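Local structure of NEQ011 (6GQ8) at the interface of chains A and B and the interface of chains A and C. The protein is a superoxide reductase of the neelaredoxin type, an iron enzyme that reduces superoxide anion to hydrogen peroxide. Sequence-based numbering; all coordinates share one arbitrary frame. Chains: chain A/B/C, NEQ011.

Contact 1: the interface of chains A and B. Residues chain A 50, 58, 60, 84-86; chain B 72-74.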
ATOM      1  N   PHE A  50      -2.859   6.047  15.377  1.00 36.01           N
ATOM      2  CA  PHE A  50      -3.352   6.699  16.583  1.00 34.74           C
ATOM      3  C   PHE A  50      -3.430   5.646  17.676  1.00 40.81           C
ATOM      4  O   PHE A  50      -4.092   4.618  17.504  1.00 36.08           O
ATOM      5  CB  PHE A  50      -4.717   7.353  16.363  1.00 35.85           C
ATOM      6  CG  PHE A  50      -5.322   7.922  17.619  1.00 42.14           C
ATOM      7  CD1 PHE A  50      -4.639   8.870  18.364  1.00 41.76           C
ATOM      8  CD2 PHE A  50      -6.574   7.515  18.051  1.00 41.59           C
ATOM      9  CE1 PHE A  50      -5.189   9.399  19.520  1.00 48.29           C
ATOM     10  CE2 PHE A  50      -7.133   8.042  19.206  1.00 49.75           C
ATOM     11  CZ  PHE A  50      -6.439   8.985  19.942  1.00 49.87           C
ATOM     12  N   THR A  58      -4.074   2.168  16.425  1.00 40.80           N
ATOM     13  CA  THR A  58      -4.968   1.983  15.290  1.00 37.44           C
ATOM     14  C   THR A  58      -4.356   2.620  14.049  1.00 31.30           C
ATOM     15  O   THR A  58      -3.990   3.799  14.068  1.00 31.42           O
ATOM     16  CB  THR A  58      -6.344   2.587  15.570  1.00 37.04           C
ATOM     17  OG1 THR A  58      -6.983   1.860  16.628  1.00 42.66           O
ATOM     18  CG2 THR A  58      -7.212   2.545  14.321  1.00 36.48           C
ATOM     19  N   ILE A  60      -4.309   4.556  10.907  1.00 28.32           N
ATOM     20  CA  ILE A  60      -5.196   5.589  10.383  1.00 31.00           C
ATOM     21  C   ILE A  60      -5.025   5.763   8.881  1.00 28.82           C
ATOM     22  O   ILE A  60      -6.006   5.782   8.137  1.00 31.03           O
ATOM     23  CB  ILE A  60      -4.971   6.927  11.124  1.00 32.40           C
ATOM     24  CG1 ILE A  60      -5.284   6.786  12.618  1.00 31.37           C
ATOM     25  CG2 ILE A  60      -5.829   8.016  10.505  1.00 33.18           C
ATOM     26  CD1 ILE A  60      -6.716   6.379  12.915  1.00 32.79           C
ATOM     27  N   LYS A  84     -11.481  10.980  12.180  1.00 40.01           N
ATOM     28  CA  LYS A  84     -12.245  11.114  13.412  1.00 43.51           C
ATOM     29  C   LYS A  84     -11.565  10.261  14.475  1.00 45.33           C
ATOM     30  O   LYS A  84     -11.433   9.045  14.302  1.00 39.62           O
ATOM     31  CB  LYS A  84     -13.682  10.642  13.196  1.00 47.28           C
ATOM     32  CG  LYS A  84     -14.434  11.401  12.120  1.00 51.00           C
ATOM     33  CD  LYS A  84     -15.871  10.921  11.993  1.00 55.78           C
ATOM     34  CE  LYS A  84     -16.654  11.778  11.012  1.00 60.10           C
ATOM     35  NZ  LYS A  84     -18.078  11.358  10.923  1.00 68.05           N
ATOM     36  N   LEU A  85     -11.129  10.884  15.565  1.00 41.89           N
ATOM     37  CA  LEU A  85     -10.406  10.183  16.617  1.00 42.24           C
ATOM     38  C   LEU A  85     -11.132  10.365  17.940  1.00 47.79           C
ATOM     39  O   LEU A  85     -11.430  11.495  18.337  1.00 49.39           O
ATOM     40  CB  LEU A  85      -8.966  10.685  16.728  1.00 40.55           C
ATOM     41  CG  LEU A  85      -8.149  10.638  15.437  1.00 38.33           C
ATOM     42  CD1 LEU A  85      -6.782  11.268  15.645  1.00 40.57           C
ATOM     43  CD2 LEU A  85      -8.017   9.204  14.946  1.00 36.47           C
ATOM     44  N   GLU A  86     -11.399   9.255  18.622  1.00 51.58           N
ATOM     45  CA  GLU A  86     -12.131   9.274  19.882  1.00 53.99           C
ATOM     46  C   GLU A  86     -11.152   9.199  21.044  1.00 51.54           C
ATOM     47  O   GLU A  86     -10.285   8.320  21.079  1.00 48.76           O
ATOM     48  CB  GLU A  86     -13.131   8.118  19.961  1.00 58.22           C
ATOM     49  CG  GLU A  86     -14.019   8.164  21.201  1.00 62.17           C
ATOM     50  CD  GLU A  86     -14.948   6.971  21.302  1.00 66.87           C
ATOM     51  OE1 GLU A  86     -14.453   5.835  21.462  1.00 66.61           O
ATOM     52  OE2 GLU A  86     -16.177   7.166  21.206  1.00 70.90           O
TER
ATOM     53  N   ASN B  72     -13.715   3.313  17.524  1.00 41.80           N
ATOM     54  CA  ASN B  72     -14.451   4.520  17.148  1.00 40.87           C
ATOM     55  C   ASN B  72     -13.563   5.533  16.429  1.00 41.62           C
ATOM     56  O   ASN B  72     -13.780   6.745  16.519  1.00 40.53           O
ATOM     57  CB  ASN B  72     -15.136   5.155  18.361  1.00 46.23           C
ATOM     58  CG  ASN B  72     -16.142   4.222  19.012  1.00 52.66           C
ATOM     59  OD1 ASN B  72     -16.932   3.572  18.327  1.00 54.00           O
ATOM     60  ND2 ASN B  72     -16.117   4.153  20.336  1.00 53.73           N
ATOM     61  N   ASN B  73     -12.556   5.042  15.712  1.00 40.51           N
ATOM     62  CA  ASN B  73     -11.714   5.873  14.863  1.00 36.92           C
ATOM     63  C   ASN B  73     -12.085   5.645  13.403  1.00 33.86           C
ATOM     64  O   ASN B  73     -12.303   4.507  12.976  1.00 33.64           O
ATOM     65  CB  ASN B  73     -10.231   5.568  15.085  1.00 33.51           C
ATOM     66  CG  ASN B  73      -9.786   5.839  16.509  1.00 37.41           C
ATOM     67  OD1 ASN B  73     -10.046   6.911  17.061  1.00 38.22           O
ATOM     68  ND2 ASN B  73      -9.114   4.866  17.113  1.00 36.84           N
ATOM     69  N   TYR B  74     -12.160   6.736  12.641  1.00 36.67           N
ATOM     70  CA  TYR B  74     -12.613   6.699  11.257  1.00 29.52           C
ATOM     71  C   TYR B  74     -11.705   7.575  10.409  1.00 34.00           C
ATOM     72  O   TYR B  74     -11.506   8.749  10.727  1.00 36.39           O
ATOM     73  CB  TYR B  74     -14.061   7.189  11.131  1.00 31.11           C
ATOM     74  CG  TYR B  74     -15.076   6.367  11.893  1.00 34.65           C
ATOM     75  CD1 TYR B  74     -15.762   5.333  11.270  1.00 35.27           C
ATOM     76  CD2 TYR B  74     -15.355   6.628  13.229  1.00 33.98           C
ATOM     77  CE1 TYR B  74     -16.700   4.578  11.957  1.00 38.15           C
ATOM     78  CE2 TYR B  74     -16.290   5.873  13.926  1.00 35.19           C
ATOM     79  CZ  TYR B  74     -16.955   4.850  13.281  1.00 41.04           C
ATOM     80  OH  TYR B  74     -17.884   4.094  13.957  1.00 48.41           O
TER
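B:Asn73 puts its side-chain amide into a pocket on chain A formed by A:Phe50, A:Thr58, A:Ile60 and A:Leu85. Its carbonyl oxygen accepts the backbone N-H of A:Glu86, with A:Glu86 N 3.1 Å from B:Asn73 OD1. The donor lies nearly on the line of the C=O bond. The amide plane stands 84° from the ring of A:Phe50, and ND2 comes to the ring's edge, in its plane. A:Phe50 CD2 is 3.9 Å from B:Asn73 CG. A:Leu85 CD2 touches the same amide.

B:Asn72 pairs with the carboxylate of A:Glu86. The amide B:Asn72 ND2 donates to A:Glu86 OE1 at 2.6 Å in a nearly straight bond. OE1 is met on the syn side, 27° out of the carboxylate plane. The amide and carboxylate planes are steeply crossed. A:Glu86 has CG anti to the backbone N (chi1 -175°), and its extended chain carries the carboxylate to B:Asn72.

Backbone pairing probably helps to set both asparagines in place. A:Lys84 and B:Tyr74 form an antiparallel bridge. A:Lys84 N donates to B:Tyr74 O at 2.7 Å, and B:Tyr74 N donates to A:Lys84 O at 2.9 Å. A:Lys84 CB packs 4.0 Å from B:Tyr74 CB.

Behind the pocket, A:Leu85 CD1 lies over one face of the A:Phe50 ring, toward the rim. The patch joins the end of strand 78-84 to the start of strand 74-76 of the other subunit, and probably helps hold chains A and B together in the deposited assembly of four.

Contact 2: the interface of chains A and C. Residues chain A 44-45, 47, 62, 102; chain C 47, 49, 59, 62.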
ATOM      1  N   GLN A  44       9.905   7.018   0.778  1.00 34.00           N
ATOM      2  CA  GLN A  44       8.981   6.198   0.004  1.00 36.73           C
ATOM      3  C   GLN A  44       7.556   6.245   0.540  1.00 31.15           C
ATOM      4  O   GLN A  44       6.606   6.303  -0.246  1.00 30.27           O
ATOM      5  CB  GLN A  44       9.476   4.751  -0.035  1.00 37.39           C
ATOM      6  CG  GLN A  44       8.870   3.915  -1.149  1.00 41.49           C
ATOM      7  CD  GLN A  44       9.551   2.564  -1.291  1.00 46.95           C
ATOM      8  OE1 GLN A  44       9.271   1.634  -0.533  1.00 47.75           O
ATOM      9  NE2 GLN A  44      10.461   2.455  -2.256  1.00 45.52           N
ATOM     10  N   TRP A  45       7.377   6.216   1.859  1.00 27.19           N
ATOM     11  CA  TRP A  45       6.031   6.146   2.412  1.00 26.33           C
ATOM     12  C   TRP A  45       6.032   6.623   3.857  1.00 25.07           C
ATOM     13  O   TRP A  45       7.080   6.747   4.495  1.00 25.61           O
ATOM     14  CB  TRP A  45       5.463   4.724   2.315  1.00 21.85           C
ATOM     15  CG  TRP A  45       6.334   3.651   2.912  1.00 19.68           C
ATOM     16  CD1 TRP A  45       7.201   2.829   2.241  1.00 22.95           C
ATOM     17  CD2 TRP A  45       6.413   3.274   4.291  1.00 20.57           C
ATOM     18  NE1 TRP A  45       7.809   1.967   3.120  1.00 23.50           N
ATOM     19  CE2 TRP A  45       7.339   2.215   4.383  1.00 22.41           C
ATOM     20  CE3 TRP A  45       5.777   3.718   5.458  1.00 24.90           C
ATOM     21  CZ2 TRP A  45       7.656   1.604   5.596  1.00 26.84           C
ATOM     22  CZ3 TRP A  45       6.092   3.111   6.660  1.00 23.43           C
ATOM     23  CH2 TRP A  45       7.025   2.066   6.719  1.00 26.80           C
ATOM     24  N   ASP A  47       3.468   5.817   7.397  1.00 22.98           N
ATOM     25  CA  ASP A  47       2.323   5.225   8.075  1.00 26.10           C
ATOM     26  C   ASP A  47       1.935   6.106   9.254  1.00 27.80           C
ATOM     27  O   ASP A  47       2.801   6.594   9.985  1.00 31.52           O
ATOM     28  CB  ASP A  47       2.639   3.812   8.571  1.00 27.45           C
ATOM     29  CG  ASP A  47       2.423   2.753   7.510  1.00 30.19           C
ATOM     30  OD1 ASP A  47       1.539   2.939   6.652  1.00 31.43           O
ATOM     31  OD2 ASP A  47       3.134   1.724   7.543  1.00 33.40           O
ATOM     32  N   ARG A  62      -2.121   5.174   5.312  1.00 24.82           N
ATOM     33  CA  ARG A  62      -0.874   4.763   4.677  1.00 24.08           C
ATOM     34  C   ARG A  62      -0.730   5.553   3.384  1.00 24.13           C
ATOM     35  O   ARG A  62      -1.615   5.503   2.525  1.00 29.98           O
ATOM     36  CB  ARG A  62      -0.866   3.253   4.414  1.00 25.12           C
ATOM     37  CG  ARG A  62       0.302   2.729   3.591  1.00 23.57           C
ATOM     38  CD  ARG A  62       0.424   1.205   3.719  1.00 28.13           C
ATOM     39  NE  ARG A  62       1.079   0.806   4.964  1.00 28.53           N
ATOM     40  CZ  ARG A  62       1.193  -0.450   5.386  1.00 28.55           C
ATOM     41  NH1 ARG A  62       0.687  -1.447   4.671  1.00 29.72           N
ATOM     42  NH2 ARG A  62       1.817  -0.713   6.527  1.00 30.11           N
ATOM     43  N   LEU A 102      14.009   3.370   8.860  1.00 35.22           N
ATOM     44  CA  LEU A 102      12.719   3.820   9.358  1.00 34.12           C
ATOM     45  C   LEU A 102      12.896   4.837  10.480  1.00 36.10           C
ATOM     46  O   LEU A 102      13.824   4.743  11.289  1.00 38.89           O
ATOM     47  CB  LEU A 102      11.891   2.634   9.861  1.00 36.58           C
ATOM     48  CG  LEU A 102      11.545   1.594   8.796  1.00 40.85           C
ATOM     49  CD1 LEU A 102      11.394   0.210   9.408  1.00 46.30           C
ATOM     50  CD2 LEU A 102      10.272   2.001   8.086  1.00 39.46           C
TER
ATOM     51  N   ASP C  47       4.470  -6.258   6.477  1.00 26.16           N
ATOM     52  CA  ASP C  47       5.654  -5.672   5.858  1.00 24.02           C
ATOM     53  C   ASP C  47       6.845  -6.593   6.083  1.00 23.36           C
ATOM     54  O   ASP C  47       7.023  -7.131   7.179  1.00 29.04           O
ATOM     55  CB  ASP C  47       5.961  -4.285   6.436  1.00 25.37           C
ATOM     56  CG  ASP C  47       5.215  -3.161   5.727  1.00 23.87           C
ATOM     57  OD1 ASP C  47       4.955  -3.269   4.512  1.00 23.38           O
ATOM     58  OD2 ASP C  47       4.896  -2.154   6.388  1.00 31.02           O
ATOM     59  N   TYR C  49      11.001  -6.803   5.849  1.00 29.31           N
ATOM     60  CA  TYR C  49      12.260  -6.085   5.756  1.00 26.77           C
ATOM     61  C   TYR C  49      13.418  -7.071   5.790  1.00 31.64           C
ATOM     62  O   TYR C  49      13.303  -8.186   6.306  1.00 29.45           O
ATOM     63  CB  TYR C  49      12.425  -5.078   6.901  1.00 28.17           C
ATOM     64  CG  TYR C  49      11.334  -4.038   6.999  1.00 28.59           C
ATOM     65  CD1 TYR C  49      11.485  -2.791   6.408  1.00 28.19           C
ATOM     66  CD2 TYR C  49      10.159  -4.294   7.698  1.00 31.78           C
ATOM     67  CE1 TYR C  49      10.499  -1.831   6.501  1.00 27.02           C
ATOM     68  CE2 TYR C  49       9.163  -3.339   7.795  1.00 26.48           C
ATOM     69  CZ  TYR C  49       9.338  -2.108   7.194  1.00 25.74           C
ATOM     70  OH  TYR C  49       8.357  -1.148   7.285  1.00 25.74           O
ATOM     71  N   HIS C  59      13.317  -2.239   3.055  1.00 29.35           N
ATOM     72  CA  HIS C  59      11.962  -2.725   2.830  1.00 30.67           C
ATOM     73  C   HIS C  59      11.942  -3.626   1.601  1.00 29.66           C
ATOM     74  O   HIS C  59      12.313  -3.198   0.504  1.00 29.12           O
ATOM     75  CB  HIS C  59      11.007  -1.544   2.658  1.00 29.60           C
ATOM     76  CG  HIS C  59       9.581  -1.866   2.972  1.00 25.51           C
ATOM     77  ND1 HIS C  59       8.601  -0.899   3.048  1.00 25.81           N
ATOM     78  CD2 HIS C  59       8.969  -3.044   3.240  1.00 24.04           C
ATOM     79  CE1 HIS C  59       7.446  -1.468   3.346  1.00 25.74           C
ATOM     80  NE2 HIS C  59       7.642  -2.769   3.468  1.00 24.52           N
ATOM     81  N   ARG C  62       5.605  -5.258   0.667  1.00 24.10           N
ATOM     82  CA  ARG C  62       4.417  -4.841   1.404  1.00 23.03           C
ATOM     83  C   ARG C  62       3.233  -5.571   0.797  1.00 23.23           C
ATOM     84  O   ARG C  62       2.994  -5.463  -0.411  1.00 24.27           O
ATOM     85  CB  ARG C  62       4.225  -3.323   1.330  1.00 21.89           C
ATOM     86  CG  ARG C  62       2.906  -2.810   1.894  1.00 22.02           C
ATOM     87  CD  ARG C  62       2.983  -1.307   2.140  1.00 20.56           C
ATOM     88  NE  ARG C  62       3.701  -1.017   3.376  1.00 19.76           N
ATOM     89  CZ  ARG C  62       4.059   0.196   3.777  1.00 21.37           C
ATOM     90  NH1 ARG C  62       3.778   1.259   3.030  1.00 25.49           N
ATOM     91  NH2 ARG C  62       4.705   0.345   4.926  1.00 24.18           N
TER
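The two arginines A:Arg62 and C:Arg62 stack face to face across the two-fold A-C interface. Their guanidinium planes are 1° from parallel, and A:Arg62 CZ lies 3.3 Å from C:Arg62 NE. Both chains bend at chi3 (-79°), which turns the flat groups onto each other. The patch is built on strands 43-52 and 58-65 of both chains, with A:Leu102 from strand 101-108, and probably helps hold the subunits together.

Each arginine grips Asp47 of its own chain side-on. A:Arg62 NE donates to A:Asp47 OD1 at 2.8 Å, on the oxygen's syn lone pair. Looser salt bridges cross over, such as C:Arg62 NH2 to A:Asp47 OD2 at 3.3 Å. The carboxylates probably offset the charge of the stacked guanidinium groups.

Aromatic contacts flank the charges. C:Arg62 NH2 sits over the six-membered ring of A:Trp45, 3.1 Å from its centroid, a cation-pi contact. The indole meets the C:His59 ring edge-to-face. With an alanine here instead of A:Trp45, C:Arg62 would probably lose the ring under its NH2 and C:His59 ND1 its indole donor.

Apolar packing is modest: A:Leu102 CD1 rests 3.7 Å from C:Tyr49 CE1.

A bent hydrogen bond also crosses: A:Trp45 NE1 donates to C:His59 ND1 at 3.0 Å, in the imidazole plane but 26° out of the indole plane.

Contact 3: the interface of chains A and B. Residues chain A 71-73; chain B 50, 58, 60, 84-86.
The backbone of A:Tyr71 and A:Asn72 has positive phi, and A:Asn73 returns to an extended shape that aims its side chain at chain B.

A:Asn73 has CG anti to its carbonyl carbon (chi1 -61°). This brings the amide against the edge of B:Phe50 and against B:Leu85 CD2. The backbone B:Glu86 N donates to A:Asn73 OD1 at 3.2 Å. The amide stands upright to the B:Phe50 ring, 89° between planes, with ND2 at the ring edge. B:Leu85 CD2 packs against the amide carbon, and B:Leu85 CD1 lies over one face of the phenyl ring, toward the rim.

A:Asn72 and B:Glu86 run side by side and point the same way. The amide A:Asn72 ND2 donates to the carboxylate B:Glu86 OE1 at 2.9 Å. The acceptor lies close to the amide plane, while the donor is 32° out of the carboxylate plane.

A water joins the two chains. Water 1 is 2.8 Å from A:Tyr71 O and 3.0 Å from B:Glu86 O, and so bridges the two backbone carbonyls. Its contacts with the A:Asn73 amide are weak. The ring of A:Tyr71 lies against B:Thr58, with A:Tyr71 CD2 3.5 Å from the hydroxyl B:Thr58 OG1.

On chain A the site is the 3-10 helix 70-72 and the residue after it, just ahead of strand 74-76. On chain B it is formed by strands 43-52 and 58-65, the end of strand 78-84 and the residues that follow it.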
ATOM      1  N   TYR A  71       9.930  10.379 -15.768  1.00 46.45           N
ATOM      2  CA  TYR A  71       9.499  11.461 -16.654  1.00 51.17           C
ATOM      3  C   TYR A  71       9.541  12.812 -15.944  1.00 49.93           C
ATOM      4  O   TYR A  71       8.712  13.690 -16.201  1.00 51.20           O
ATOM      5  CB  TYR A  71       8.103  11.179 -17.221  1.00 49.90           C
ATOM      6  CG  TYR A  71       8.003   9.855 -17.951  1.00 50.98           C
ATOM      7  CD1 TYR A  71       8.593   9.681 -19.195  1.00 52.00           C
ATOM      8  CD2 TYR A  71       7.320   8.779 -17.395  1.00 50.92           C
ATOM      9  CE1 TYR A  71       8.509   8.475 -19.867  1.00 53.72           C
ATOM     10  CE2 TYR A  71       7.232   7.565 -18.060  1.00 51.10           C
ATOM     11  CZ  TYR A  71       7.828   7.421 -19.297  1.00 53.17           C
ATOM     12  OH  TYR A  71       7.745   6.220 -19.967  1.00 52.09           O
ATOM     13  N   ASN A  72      10.519  12.978 -15.050  1.00 48.59           N
ATOM     14  CA  ASN A  72      10.743  14.221 -14.310  1.00 47.03           C
ATOM     15  C   ASN A  72       9.563  14.564 -13.404  1.00 48.79           C
ATOM     16  O   ASN A  72       9.295  15.735 -13.129  1.00 47.41           O
ATOM     17  CB  ASN A  72      11.057  15.387 -15.255  1.00 50.81           C
ATOM     18  CG  ASN A  72      12.309  15.143 -16.075  1.00 58.38           C
ATOM     19  OD1 ASN A  72      13.332  14.702 -15.550  1.00 57.70           O
ATOM     20  ND2 ASN A  72      12.227  15.409 -17.372  1.00 63.08           N
ATOM     21  N   ASN A  73       8.853  13.544 -12.928  1.00 43.23           N
ATOM     22  CA  ASN A  73       7.780  13.718 -11.959  1.00 41.90           C
ATOM     23  C   ASN A  73       8.250  13.255 -10.586  1.00 39.30           C
ATOM     24  O   ASN A  73       8.887  12.205 -10.455  1.00 37.80           O
ATOM     25  CB  ASN A  73       6.531  12.944 -12.386  1.00 41.45           C
ATOM     26  CG  ASN A  73       5.986  13.415 -13.722  1.00 46.45           C
ATOM     27  OD1 ASN A  73       5.797  14.611 -13.936  1.00 52.16           O
ATOM     28  ND2 ASN A  73       5.736  12.478 -14.628  1.00 46.78           N
TER
ATOM     29  N   PHE B  50      -0.614  10.647 -12.947  1.00 38.81           N
ATOM     30  CA  PHE B  50      -0.447  11.755 -13.875  1.00 41.02           C
ATOM     31  C   PHE B  50      -0.093  11.172 -15.232  1.00 44.23           C
ATOM     32  O   PHE B  50       0.910  10.462 -15.363  1.00 43.95           O
ATOM     33  CB  PHE B  50       0.637  12.727 -13.404  1.00 39.19           C
ATOM     34  CG  PHE B  50       0.968  13.799 -14.409  1.00 42.62           C
ATOM     35  CD1 PHE B  50      -0.017  14.650 -14.882  1.00 44.15           C
ATOM     36  CD2 PHE B  50       2.261  13.952 -14.878  1.00 44.70           C
ATOM     37  CE1 PHE B  50       0.282  15.633 -15.806  1.00 50.10           C
ATOM     38  CE2 PHE B  50       2.569  14.938 -15.802  1.00 55.10           C
ATOM     39  CZ  PHE B  50       1.577  15.778 -16.266  1.00 53.60           C
ATOM     40  N   THR B  58       1.847   7.915 -14.990  1.00 42.64           N
ATOM     41  CA  THR B  58       2.820   7.756 -13.918  1.00 39.52           C
ATOM     42  C   THR B  58       2.109   7.760 -12.571  1.00 36.79           C
ATOM     43  O   THR B  58       1.340   8.680 -12.274  1.00 37.06           O
ATOM     44  CB  THR B  58       3.869   8.868 -13.961  1.00 40.88           C
ATOM     45  OG1 THR B  58       4.627   8.759 -15.170  1.00 45.71           O
ATOM     46  CG2 THR B  58       4.810   8.758 -12.771  1.00 41.53           C
ATOM     47  N   ILE B  60       1.558   8.603  -9.012  1.00 30.33           N
ATOM     48  CA  ILE B  60       2.016   9.714  -8.183  1.00 30.92           C
ATOM     49  C   ILE B  60       1.868   9.409  -6.698  1.00 30.31           C
ATOM     50  O   ILE B  60       2.804   9.601  -5.921  1.00 30.22           O
ATOM     51  CB  ILE B  60       1.262  11.007  -8.563  1.00 29.54           C
ATOM     52  CG1 ILE B  60       1.533  11.365 -10.023  1.00 31.23           C
ATOM     53  CG2 ILE B  60       1.668  12.145  -7.636  1.00 29.94           C
ATOM     54  CD1 ILE B  60       2.995  11.602 -10.340  1.00 36.11           C
ATOM     55  N   LYS B  84       5.761  17.461  -7.941  1.00 39.47           N
ATOM     56  CA  LYS B  84       6.302  18.233  -9.050  1.00 43.18           C
ATOM     57  C   LYS B  84       6.003  17.470 -10.332  1.00 44.43           C
ATOM     58  O   LYS B  84       6.407  16.311 -10.479  1.00 45.90           O
ATOM     59  CB  LYS B  84       7.807  18.457  -8.897  1.00 48.06           C
ATOM     60  CG  LYS B  84       8.191  19.244  -7.663  1.00 53.30           C
ATOM     61  CD  LYS B  84       9.681  19.531  -7.616  1.00 62.23           C
ATOM     62  CE  LYS B  84      10.015  20.464  -6.461  1.00 68.64           C
ATOM     63  NZ  LYS B  84      11.461  20.827  -6.438  1.00 76.32           N
ATOM     64  N   LEU B  85       5.271  18.105 -11.239  1.00 43.19           N
ATOM     65  CA  LEU B  85       4.854  17.480 -12.485  1.00 45.32           C
ATOM     66  C   LEU B  85       5.341  18.332 -13.643  1.00 48.36           C
ATOM     67  O   LEU B  85       5.123  19.548 -13.657  1.00 53.65           O
ATOM     68  CB  LEU B  85       3.335  17.316 -12.540  1.00 44.09           C
ATOM     69  CG  LEU B  85       2.679  16.583 -11.368  1.00 41.14           C
ATOM     70  CD1 LEU B  85       1.170  16.617 -11.521  1.00 43.21           C
ATOM     71  CD2 LEU B  85       3.182  15.154 -11.256  1.00 42.75           C
ATOM     72  N   GLU B  86       5.993  17.696 -14.611  1.00 49.16           N
ATOM     73  CA  GLU B  86       6.562  18.388 -15.759  1.00 51.23           C
ATOM     74  C   GLU B  86       5.604  18.296 -16.939  1.00 52.05           C
ATOM     75  O   GLU B  86       5.150  17.203 -17.293  1.00 53.24           O
ATOM     76  CB  GLU B  86       7.916  17.792 -16.146  1.00 50.94           C
ATOM     77  CG  GLU B  86       8.610  18.546 -17.269  1.00 53.52           C
ATOM     78  CD  GLU B  86       9.905  17.895 -17.698  1.00 57.13           C
ATOM     79  OE1 GLU B  86       9.863  16.764 -18.228  1.00 59.19           O
ATOM     80  OE2 GLU B  86      10.969  18.509 -17.482  1.00 61.07           O
TER
HETATM   81  O   HOH W   1       6.230  14.450 -17.241  1.00 52.29           O

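Contacts 1 and 3 are largely two-fold twins of one A-B interface, with the chains exchanged. Their C-alpha centres are about 33 Å apart, and they probably anchor that interface at two distant places. Contact 2 belongs to the separate A-C interface. Its C-alpha centre is about 21 Å from that of contact 1 and 22 Å from that of contact 3. Strands 43-52 and 58-65 of chain A serve both contacts 1 and 2, through different residues. Each subunit thus uses the same pair of strands towards two neighbours. The deposited assembly holds four copies, and these two kinds of interface could together build such a tetramer.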